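Local coordinates for protein fructokinase (Silicibacter sp., PDB 3C8U) that probably phosphorylates fructose at the expense of ATP, as a P-loop kinase assigned to a putative fructose transport system, at residues 9-14 with 150-155; 40-45 with 126-131; 131-136 with 188-193; 164-169 with 174-179. All blocks are in the same frame, centred on the assembly; numbering follows the deposited sequence. Where two conformers were deposited one is given.

Contact 1 (9-14 with 150-155); sequences QGVLER and VSIRLE
The carbonyl oxygen Gly-10 O is held from one turn along its helix by Arg-14, whose root packs on Val-150 across the contact. Arg-14 NH1 donates to Gly-10 O at 3.0 Å from above the carbonyl plane, with the acceptor in the plane of the guanidinium group; Arg-14 N adds a weak bond to the same oxygen. The arginine chain is extended from CG to NE, and only at its end does it turn (chi4 70°) to bring NH1 back over the helix. The aliphatic root does the packing: Arg-14 CB rests on Val-150 CG2 at 3.7 Å. The same methyl, Val-150 CG2, lies 4.0 Å from Val-11 O, while the other branch, Val-150 CG1, approaches Val-11 CG2 at 4.3 Å. The axis of helix segment 9-14 runs nearly antiparallel to that of strand 150-154 (153°), 9.2 Å away at closest approach; the helix packs on the central parallel sheet of a fold consistent with a P-loop kinase. Deeper in, Val-11 CG2 touches Ile-152 CD1 at 4.0 Å, the two side chains crossing at about a right angle. Ile-152 reaches that far because its CG1 stands anti to the carbonyl carbon (chi1 -51°) and CD1 continues extended from it. Val-25 of the neighbouring strand 23-28 meets Val-11, Val-150 and Ile-152 alike, and Leu-203 of the edge strand 203-205 touches both Val-11 and Arg-14. On the solvent side of helix 4-14, Gln-9 NE2 donates to Glu-13 OE2 at 3.0 Å, meeting the carboxylate on its anti side.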
# COMPACT_ATOMS: atom_id res chain seq x y z
N GLN A 9 -1.60 -13.79 -14.14
CA GLN A 9 -0.92 -14.12 -15.40
C GLN A 9 -0.29 -12.86 -16.01
O GLN A 9 0.84 -12.90 -16.47
CB GLN A 9 -1.88 -14.79 -16.40
CG GLN A 9 -1.30 -14.98 -17.79
CD GLN A 9 -0.11 -15.96 -17.87
OE1 GLN A 9 0.11 -16.76 -16.98
NE2 GLN A 9 0.66 -15.87 -18.95
N GLY A 10 -1.00 -11.75 -15.88
CA GLY A 10 -0.52 -10.47 -16.41
C GLY A 10 0.73 -9.98 -15.70
O GLY A 10 1.67 -9.46 -16.31
N VAL A 11 0.77 -10.21 -14.40
CA VAL A 11 1.96 -9.88 -13.61
C VAL A 11 3.11 -10.76 -14.05
O VAL A 11 4.22 -10.28 -14.35
CB VAL A 11 1.71 -10.02 -12.07
CG1 VAL A 11 3.03 -9.93 -11.28
CG2 VAL A 11 0.70 -8.95 -11.64
N LEU A 12 2.83 -12.05 -14.17
CA LEU A 12 3.89 -13.00 -14.52
C LEU A 12 4.55 -12.67 -15.87
O LEU A 12 5.76 -12.78 -16.04
CB LEU A 12 3.39 -14.45 -14.55
CG LEU A 12 3.05 -15.09 -13.21
CD1 LEU A 12 2.57 -16.52 -13.40
CD2 LEU A 12 4.25 -15.04 -12.29
N GLU A 13 3.74 -12.28 -16.82
CA GLU A 13 4.20 -12.00 -18.19
C GLU A 13 5.09 -10.80 -18.21
O GLU A 13 5.89 -10.61 -19.13
CB GLU A 13 3.04 -11.71 -19.15
CG GLU A 13 2.11 -12.86 -19.35
CD GLU A 13 0.91 -12.47 -20.18
OE1 GLU A 13 0.71 -11.26 -20.42
OE2 GLU A 13 0.17 -13.39 -20.54
N ARG A 14 4.92 -9.96 -17.22
CA ARG A 14 5.62 -8.67 -17.18
C ARG A 14 6.88 -8.71 -16.33
O ARG A 14 7.74 -7.83 -16.42
CB ARG A 14 4.69 -7.56 -16.72
CG ARG A 14 3.62 -7.25 -17.75
CD ARG A 14 2.64 -6.23 -17.16
NE ARG A 14 1.67 -5.70 -18.14
CZ ARG A 14 0.69 -6.40 -18.67
NH1 ARG A 14 0.52 -7.68 -18.37
NH2 ARG A 14 -0.13 -5.81 -19.54
N VAL A 150 6.48 -4.22 -11.72
CA VAL A 150 5.11 -4.22 -12.24
C VAL A 150 4.30 -3.38 -11.27
O VAL A 150 4.51 -3.42 -10.06
CB VAL A 150 4.48 -5.64 -12.39
CG1 VAL A 150 3.04 -5.58 -12.96
CG2 VAL A 150 5.38 -6.58 -13.25
N SER A 151 3.40 -2.59 -11.80
CA SER A 151 2.53 -1.79 -10.95
C SER A 151 1.07 -1.97 -11.32
O SER A 151 0.67 -2.13 -12.51
CB SER A 151 2.91 -0.32 -11.02
OG SER A 151 2.47 0.24 -12.25
N ILE A 152 0.29 -1.99 -10.25
CA ILE A 152 -1.16 -2.21 -10.29
C ILE A 152 -1.87 -1.10 -9.52
O ILE A 152 -1.56 -0.82 -8.36
CB ILE A 152 -1.58 -3.55 -9.63
CG1 ILE A 152 -0.78 -4.72 -10.20
CG2 ILE A 152 -3.13 -3.76 -9.77
CD1 ILE A 152 -0.89 -6.02 -9.41
N ARG A 153 -2.82 -0.48 -10.18
CA ARG A 153 -3.74 0.44 -9.52
C ARG A 153 -5.06 -0.25 -9.28
O ARG A 153 -5.67 -0.83 -10.18
CB ARG A 153 -3.94 1.72 -10.33
CG ARG A 153 -5.19 2.49 -9.89
CD ARG A 153 -5.31 3.81 -10.64
NE ARG A 153 -4.32 4.75 -10.15
CZ ARG A 153 -3.28 5.17 -10.84
NH1 ARG A 153 -3.12 4.75 -12.10
NH2 ARG A 153 -2.41 6.02 -10.28
N LEU A 154 -5.45 -0.21 -8.01
CA LEU A 154 -6.77 -0.65 -7.55
C LEU A 154 -7.71 0.55 -7.66
O LEU A 154 -7.59 1.53 -6.96
CB LEU A 154 -6.69 -1.21 -6.12
CG LEU A 154 -7.98 -1.61 -5.41
CD1 LEU A 154 -8.92 -2.38 -6.32
CD2 LEU A 154 -7.64 -2.42 -4.13
N GLU A 155 -8.62 0.48 -8.62
CA GLU A 155 -9.54 1.59 -8.92
C GLU A 155 -10.93 1.38 -8.31
O GLU A 155 -11.64 0.44 -8.65
CB GLU A 155 -9.70 1.71 -10.44
CG GLU A 155 -10.36 2.95 -10.85
CD GLU A 155 -9.39 4.07 -10.85
OE1 GLU A 155 -8.39 3.96 -11.58
OE2 GLU A 155 -9.63 5.06 -10.12

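Contact 2 (40-45 with 126-131)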
# COMPACT_ATOMS: atom_id res chain seq x y z
N ASN A 40 -3.19 -10.15 -1.14
CA ASN A 40 -2.94 -11.47 -0.54
C ASN A 40 -3.30 -12.65 -1.47
O ASN A 40 -2.48 -13.57 -1.65
CB ASN A 40 -3.57 -11.57 0.84
CG ASN A 40 -2.76 -10.80 1.85
OD1 ASN A 40 -1.72 -11.27 2.26
ND2 ASN A 40 -3.18 -9.58 2.18
N PRO A 41 -4.50 -12.63 -2.08
CA PRO A 41 -4.80 -13.69 -3.03
C PRO A 41 -3.90 -13.67 -4.26
O PRO A 41 -3.58 -14.71 -4.80
CB PRO A 41 -6.25 -13.39 -3.43
CG PRO A 41 -6.83 -12.73 -2.22
CD PRO A 41 -5.70 -11.82 -1.80
N LEU A 42 -3.45 -12.47 -4.63
CA LEU A 42 -2.51 -12.33 -5.75
C LEU A 42 -1.17 -12.96 -5.40
O LEU A 42 -0.58 -13.63 -6.22
CB LEU A 42 -2.32 -10.86 -6.17
CG LEU A 42 -1.25 -10.65 -7.26
CD1 LEU A 42 -1.65 -11.30 -8.60
CD2 LEU A 42 -0.90 -9.17 -7.46
N ALA A 43 -0.72 -12.73 -4.15
CA ALA A 43 0.51 -13.35 -3.65
C ALA A 43 0.42 -14.87 -3.71
O ALA A 43 1.37 -15.57 -4.10
CB ALA A 43 0.87 -12.85 -2.16
N ALA A 44 -0.75 -15.38 -3.36
CA ALA A 44 -0.96 -16.83 -3.28
C ALA A 44 -0.99 -17.43 -4.70
O ALA A 44 -0.48 -18.51 -4.95
CB ALA A 44 -2.26 -17.15 -2.51
N ALA A 45 -1.57 -16.68 -5.62
CA ALA A 45 -1.73 -17.11 -7.01
C ALA A 45 -0.37 -17.20 -7.67
O ALA A 45 -0.05 -18.17 -8.36
CB ALA A 45 -2.66 -16.16 -7.78
N VAL A 126 9.19 -12.46 -5.01
CA VAL A 126 8.41 -11.28 -5.37
C VAL A 126 7.78 -10.68 -4.14
O VAL A 126 7.09 -11.36 -3.40
CB VAL A 126 7.30 -11.64 -6.37
CG1 VAL A 126 6.40 -10.41 -6.68
CG2 VAL A 126 7.93 -12.25 -7.65
N ALA A 127 8.03 -9.39 -3.94
CA ALA A 127 7.38 -8.61 -2.90
C ALA A 127 6.32 -7.75 -3.55
O ALA A 127 6.59 -6.96 -4.47
CB ALA A 127 8.38 -7.74 -2.12
N ILE A 128 5.09 -7.95 -3.08
CA ILE A 128 3.96 -7.14 -3.48
C ILE A 128 3.85 -6.08 -2.41
O ILE A 128 3.49 -6.38 -1.27
CB ILE A 128 2.65 -7.91 -3.57
CG1 ILE A 128 2.76 -9.04 -4.60
CG2 ILE A 128 1.48 -6.94 -3.88
CD1 ILE A 128 1.60 -9.93 -4.55
N ILE A 129 4.21 -4.87 -2.80
CA ILE A 129 4.25 -3.72 -1.89
C ILE A 129 2.90 -3.06 -2.06
O ILE A 129 2.50 -2.75 -3.16
CB ILE A 129 5.36 -2.71 -2.27
CG1 ILE A 129 6.73 -3.38 -2.44
CG2 ILE A 129 5.41 -1.52 -1.25
CD1 ILE A 129 7.14 -4.22 -1.32
N GLU A 130 2.18 -2.91 -0.95
CA GLU A 130 0.85 -2.35 -0.97
C GLU A 130 0.78 -1.08 -0.15
O GLU A 130 1.29 -0.99 0.95
CB GLU A 130 -0.23 -3.39 -0.59
CG GLU A 130 -0.35 -3.68 0.86
CD GLU A 130 -1.53 -4.56 1.22
OE1 GLU A 130 -2.27 -4.99 0.32
OE2 GLU A 130 -1.68 -4.86 2.42
N GLY A 131 0.16 -0.08 -0.74
CA GLY A 131 -0.06 1.22 -0.06
C GLY A 131 -0.91 2.20 -0.82
O GLY A 131 -1.33 1.95 -1.93
O HOH W 1 -1.54 -7.39 3.61
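Ile-128 pushes a single methyl, CD1, into the side of the helix carrying Leu-42 and Ala-43. Ile-128 CD1 lies 3.7 Å from Ala-43 N and 3.8 Å from Ala-43 CB. It also meets Leu-42 CD2 at 3.9 Å, filling the notch between the helix backbone and the two side chains. Its CG1 stands anti to the carbonyl carbon (chi1 -60°) and the chain runs on extended, which carries CD1 straight off the strand toward the helix. Leu-42 lies aslant the isoleucine and offers CG as well as CD2. No hydrogen bond joins the two segments directly. One water does: it accepts from Asn-40 ND2 at 3.1 Å and donates to Glu-130 OE2 at 2.8 Å. The buried carboxylate of Glu-130 is further held by hydroxyls at the start of the helix, OE1 by Ser-39 OG and OE2 by Ser-36 OG, and Lys-35 packs against its side chain. Lys-35 and Ser-36 belong to a probable Walker A motif, so Glu-130 ties strand 126-131 to the probable phosphate-binding end of helix 36-48. Further out, Val-55 of strand 53-57 touches Asn-40, Ala-43 and Glu-130, while Leu-7 of helix 4-14 packs on Leu-42; helices 36-48 and 4-14 thus lie next to each other against the parallel sheet.

Contact 3 (131-136 with 188-193); sequences GNYLLF and LANARA
The loop that leaves strand 126-131 at its C-terminal end meets helix 186-195 through Tyr-133 and Phe-136. Tyr-133 sends its ring out so that OH touches Asn-190, 3.6 Å from both CB and CG. The tyrosine ring and the asparagine amide stand nearly perpendicular, 79° apart. This is packing: the phenol oxygen has its polar partner in Gly-78 O, and Asn-190 ND2 makes a weak bond to Asn-186 OD1. One turn along, Phe-136 presents its edge to the helix backbone, with Ala-193 O near the ring plane and 3.5 Å from CE1. With CG of Phe-136 anti to the backbone N (chi1 -170°), its ring comes to lie under an edge atom of the tyrosine ring: Tyr-133 CD1 sits 3.9 Å above the centre of the phenylalanine face, the two rings steeply inclined. Asn-132 CB covers a face of Tyr-133, over the centre of the ring, and Pro-80 touches both aromatic side chains. Asn-132 OD1 accepts from Lys-35 NZ, placing the loop next to the probable Walker A lysine, at the C-terminal edge of the parallel sheet where P-loop kinases bind nucleotide and substrate.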
# COMPACT_ATOMS: atom_id res chain seq x y z
N GLY A 131 0.16 -0.08 -0.74
CA GLY A 131 -0.06 1.22 -0.06
C GLY A 131 -0.91 2.20 -0.82
O GLY A 131 -1.33 1.95 -1.93
N ASN A 132 -1.12 3.37 -0.24
CA ASN A 132 -1.94 4.39 -0.87
C ASN A 132 -1.17 5.29 -1.84
O ASN A 132 -1.77 5.91 -2.70
CB ASN A 132 -2.63 5.22 0.22
CG ASN A 132 -3.57 4.38 1.07
OD1 ASN A 132 -4.28 3.51 0.54
ND2 ASN A 132 -3.59 4.63 2.35
N TYR A 133 0.15 5.37 -1.66
CA TYR A 133 0.98 6.37 -2.35
C TYR A 133 2.07 5.80 -3.24
O TYR A 133 3.16 6.37 -3.31
CB TYR A 133 1.59 7.36 -1.34
CG TYR A 133 0.53 7.97 -0.45
CD1 TYR A 133 -0.47 8.77 -0.98
CD2 TYR A 133 0.51 7.72 0.91
CE1 TYR A 133 -1.47 9.30 -0.17
CE2 TYR A 133 -0.48 8.25 1.72
CZ TYR A 133 -1.46 9.04 1.18
OH TYR A 133 -2.45 9.56 1.99
N LEU A 134 1.75 4.71 -3.95
CA LEU A 134 2.74 4.00 -4.76
C LEU A 134 2.79 4.43 -6.21
O LEU A 134 3.72 4.07 -6.94
CB LEU A 134 2.54 2.48 -4.66
CG LEU A 134 2.58 1.91 -3.22
CD1 LEU A 134 2.66 0.37 -3.32
CD2 LEU A 134 3.73 2.48 -2.32
N LEU A 135 1.81 5.24 -6.58
CA LEU A 135 1.63 5.78 -7.95
C LEU A 135 1.23 7.25 -7.85
O LEU A 135 0.31 7.74 -8.48
CB LEU A 135 0.58 4.97 -8.72
CG LEU A 135 1.05 3.56 -9.14
CD1 LEU A 135 -0.03 2.77 -9.88
CD2 LEU A 135 2.35 3.57 -9.95
N PHE A 136 1.95 7.91 -6.96
CA PHE A 136 1.58 9.25 -6.48
C PHE A 136 2.52 10.35 -6.97
O PHE A 136 3.73 10.36 -6.70
CB PHE A 136 1.52 9.19 -4.94
CG PHE A 136 0.94 10.40 -4.28
CD1 PHE A 136 -0.39 10.75 -4.48
CD2 PHE A 136 1.72 11.15 -3.41
CE1 PHE A 136 -0.92 11.86 -3.84
CE2 PHE A 136 1.19 12.28 -2.77
CZ PHE A 136 -0.12 12.64 -2.99
N LEU A 188 -10.88 10.73 3.29
CA LEU A 188 -11.49 11.07 1.98
C LEU A 188 -10.70 12.17 1.30
O LEU A 188 -10.61 12.21 0.08
CB LEU A 188 -12.99 11.46 2.08
CG LEU A 188 -14.07 10.39 1.80
CD1 LEU A 188 -15.37 11.11 1.38
CD2 LEU A 188 -13.69 9.33 0.74
N ALA A 189 -10.11 13.05 2.10
CA ALA A 189 -9.26 14.12 1.58
C ALA A 189 -8.04 13.47 0.93
O ALA A 189 -7.55 13.89 -0.12
CB ALA A 189 -8.83 15.11 2.69
N ASN A 190 -7.58 12.41 1.57
CA ASN A 190 -6.39 11.66 1.07
C ASN A 190 -6.74 10.95 -0.23
O ASN A 190 -5.99 10.92 -1.19
CB ASN A 190 -5.88 10.67 2.12
CG ASN A 190 -5.27 11.37 3.34
OD1 ASN A 190 -4.87 12.54 3.27
ND2 ASN A 190 -5.28 10.68 4.47
N ALA A 191 -7.93 10.36 -0.22
CA ALA A 191 -8.44 9.62 -1.40
C ALA A 191 -8.48 10.58 -2.57
O ALA A 191 -8.12 10.25 -3.68
CB ALA A 191 -9.82 9.00 -1.14
N ARG A 192 -8.85 11.81 -2.25
CA ARG A 192 -9.02 12.86 -3.24
C ARG A 192 -7.65 13.31 -3.77
O ARG A 192 -7.46 13.47 -4.99
CB ARG A 192 -9.82 14.03 -2.63
CG ARG A 192 -10.62 14.85 -3.61
CD ARG A 192 -11.92 15.46 -2.97
NE ARG A 192 -11.73 15.93 -1.60
CZ ARG A 192 -12.30 15.36 -0.53
NH1 ARG A 192 -13.10 14.30 -0.68
NH2 ARG A 192 -12.07 15.84 0.69
N ALA A 193 -6.70 13.51 -2.86
CA ALA A 193 -5.31 13.91 -3.23
C ALA A 193 -4.68 12.86 -4.13
O ALA A 193 -3.93 13.15 -5.08
CB ALA A 193 -4.42 14.11 -1.94

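Contact 4 (164-169 with 174-179); sequences RLVQRW and LNHDAA
Ala-179 CB is the small bump that fits the hollow on the facing helix, set between Val-166 and Trp-169. It lies 3.6 Å from Val-166 O and 3.6 Å from Trp-169 CB, with Val-166 CG1 a little further off, so backbone and side chains together wall the hollow. A methyl is small enough to let the backbones come close. On one flank of this fit, Val-166 CG1 leans on the imidazole of His-176, meeting CD2 at 4.0 Å and approaching the ring obliquely. His-176 reaches back because its CG is anti to the backbone N (chi1 -179°), which swings the ring toward the valine. Two consecutive helices meet here across a short turn: helix 158-171 ends, the chain turns, and helix 176-184 heads back at a slant. Leu-174 closes the turn. Its N donates to Trp-169 O at 3.2 Å, in the carbonyl plane, and its CB is pressed against that oxygen at only 3.1 Å. The leucine and tryptophan side chains then run side by side in the same direction, Leu-174 CD1 coming 4.1 Å from Trp-169 CE3. Asn-175 is the N-cap of the second helix: its OD1 accepts from Ala-178 N at 2.8 Å, the donor in an almost straight line with the side-chain C=O. Val-180 and Ala-183 of helix 176-184 continue the packing on Val-166, while the tryptophan side chain also touches Arg-182 and, in the next helix, Asp-187.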
# COMPACT_ATOMS: atom_id res chain seq x y z
N ARG A 164 -17.58 2.81 2.26
CA ARG A 164 -16.78 1.78 2.94
C ARG A 164 -16.09 2.35 4.14
O ARG A 164 -16.00 1.72 5.18
CB ARG A 164 -15.76 1.18 1.99
CG ARG A 164 -16.43 0.48 0.91
CD ARG A 164 -15.48 -0.45 0.24
NE ARG A 164 -15.94 -0.80 -1.09
CZ ARG A 164 -15.13 -1.21 -2.06
NH1 ARG A 164 -13.81 -1.31 -1.83
NH2 ARG A 164 -15.64 -1.51 -3.24
N LEU A 165 -15.68 3.60 4.01
CA LEU A 165 -15.04 4.33 5.11
C LEU A 165 -16.03 4.63 6.22
O LEU A 165 -15.69 4.55 7.40
CB LEU A 165 -14.35 5.60 4.61
CG LEU A 165 -13.07 5.28 3.82
CD1 LEU A 165 -12.54 6.48 3.03
CD2 LEU A 165 -12.01 4.71 4.73
N VAL A 166 -17.26 4.95 5.86
CA VAL A 166 -18.27 5.26 6.90
C VAL A 166 -18.53 3.99 7.70
O VAL A 166 -18.53 4.01 8.92
CB VAL A 166 -19.55 5.88 6.34
CG1 VAL A 166 -20.67 5.93 7.40
CG2 VAL A 166 -19.24 7.30 5.84
N GLN A 167 -18.69 2.88 7.00
CA GLN A 167 -18.89 1.58 7.67
C GLN A 167 -17.75 1.27 8.62
O GLN A 167 -17.96 0.79 9.75
CB GLN A 167 -19.08 0.43 6.68
CG GLN A 167 -19.61 -0.86 7.37
CD GLN A 167 -20.91 -0.66 8.15
OE1 GLN A 167 -21.95 -0.31 7.58
NE2 GLN A 167 -20.87 -0.89 9.47
N ARG A 168 -16.55 1.61 8.18
CA ARG A 168 -15.35 1.36 8.99
C ARG A 168 -15.51 2.05 10.33
O ARG A 168 -15.33 1.46 11.38
CB ARG A 168 -14.07 1.85 8.29
CG ARG A 168 -12.83 1.89 9.17
CD ARG A 168 -11.55 1.76 8.33
NE ARG A 168 -10.86 3.03 8.12
CZ ARG A 168 -9.86 3.20 7.25
NH1 ARG A 168 -9.46 2.18 6.50
NH2 ARG A 168 -9.27 4.38 7.11
N TRP A 169 -15.94 3.29 10.26
CA TRP A 169 -16.03 4.12 11.44
C TRP A 169 -17.24 3.73 12.29
O TRP A 169 -17.25 3.89 13.52
CB TRP A 169 -16.01 5.60 11.07
CG TRP A 169 -14.64 5.96 10.62
CD1 TRP A 169 -14.21 6.17 9.34
CD2 TRP A 169 -13.49 6.04 11.45
NE1 TRP A 169 -12.86 6.42 9.33
CE2 TRP A 169 -12.39 6.35 10.62
CE3 TRP A 169 -13.27 5.90 12.83
CZ2 TRP A 169 -11.09 6.53 11.12
CZ3 TRP A 169 -11.98 6.09 13.32
CH2 TRP A 169 -10.91 6.39 12.46
N LEU A 174 -18.62 4.44 16.31
CA LEU A 174 -19.09 5.80 16.00
C LEU A 174 -20.54 5.71 15.55
O LEU A 174 -20.94 4.73 14.94
CB LEU A 174 -18.24 6.45 14.89
CG LEU A 174 -16.80 6.86 15.21
CD1 LEU A 174 -16.41 8.11 14.40
CD2 LEU A 174 -16.62 7.11 16.70
N ASN A 175 -21.32 6.72 15.87
CA ASN A 175 -22.62 6.88 15.26
C ASN A 175 -22.49 7.42 13.85
O ASN A 175 -21.42 7.83 13.42
CB ASN A 175 -23.58 7.73 16.08
CG ASN A 175 -23.24 9.21 16.07
OD1 ASN A 175 -22.68 9.73 15.10
ND2 ASN A 175 -23.59 9.89 17.15
N HIS A 176 -23.60 7.41 13.14
CA HIS A 176 -23.56 7.58 11.69
C HIS A 176 -23.04 8.98 11.32
O HIS A 176 -22.19 9.14 10.43
CB HIS A 176 -24.90 7.29 11.04
CG HIS A 176 -24.86 7.44 9.56
ND1 HIS A 176 -25.21 8.61 8.92
CD2 HIS A 176 -24.41 6.60 8.60
CE1 HIS A 176 -25.00 8.47 7.62
NE2 HIS A 176 -24.50 7.27 7.40
N ASP A 177 -23.55 9.97 12.02
CA ASP A 177 -23.16 11.38 11.81
C ASP A 177 -21.66 11.51 11.97
O ASP A 177 -20.97 12.13 11.16
CB ASP A 177 -23.77 12.28 12.88
CG ASP A 177 -25.22 12.64 12.61
OD1 ASP A 177 -25.69 12.49 11.45
OD2 ASP A 177 -25.88 13.09 13.57
N ALA A 178 -21.19 10.94 13.06
CA ALA A 178 -19.78 11.02 13.44
C ALA A 178 -18.90 10.28 12.47
O ALA A 178 -17.78 10.70 12.18
CB ALA A 178 -19.55 10.49 14.86
N ALA A 179 -19.42 9.15 11.98
CA ALA A 179 -18.65 8.26 11.13
C ALA A 179 -18.47 8.96 9.78
O ALA A 179 -17.41 8.95 9.17
CB ALA A 179 -19.37 6.90 10.93

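Contacts 1 and 2 share the five-stranded parallel sheet, their centres about 10 Å apart, and Ile-152 CD1 touches Leu-42 CD2 between them. Together they bind helices 4-14 and 36-48 to it. Contact 3 takes over where contact 2 stops, at Gly-131, and its centre lies about 19 Å from each of theirs. It connects the end of the sheet to the helical part, where contact 4, about 20 Å from contact 3 between centres, joins helix 158-171 to helix 176-184; Leu-188 and Leu-165 link the two. Along the chain contact 2 falls within the span of contact 1, and contact 4 within that of contact 3. The series thus runs from sheet core, past the probable phosphate-binding region, to peripheral helices.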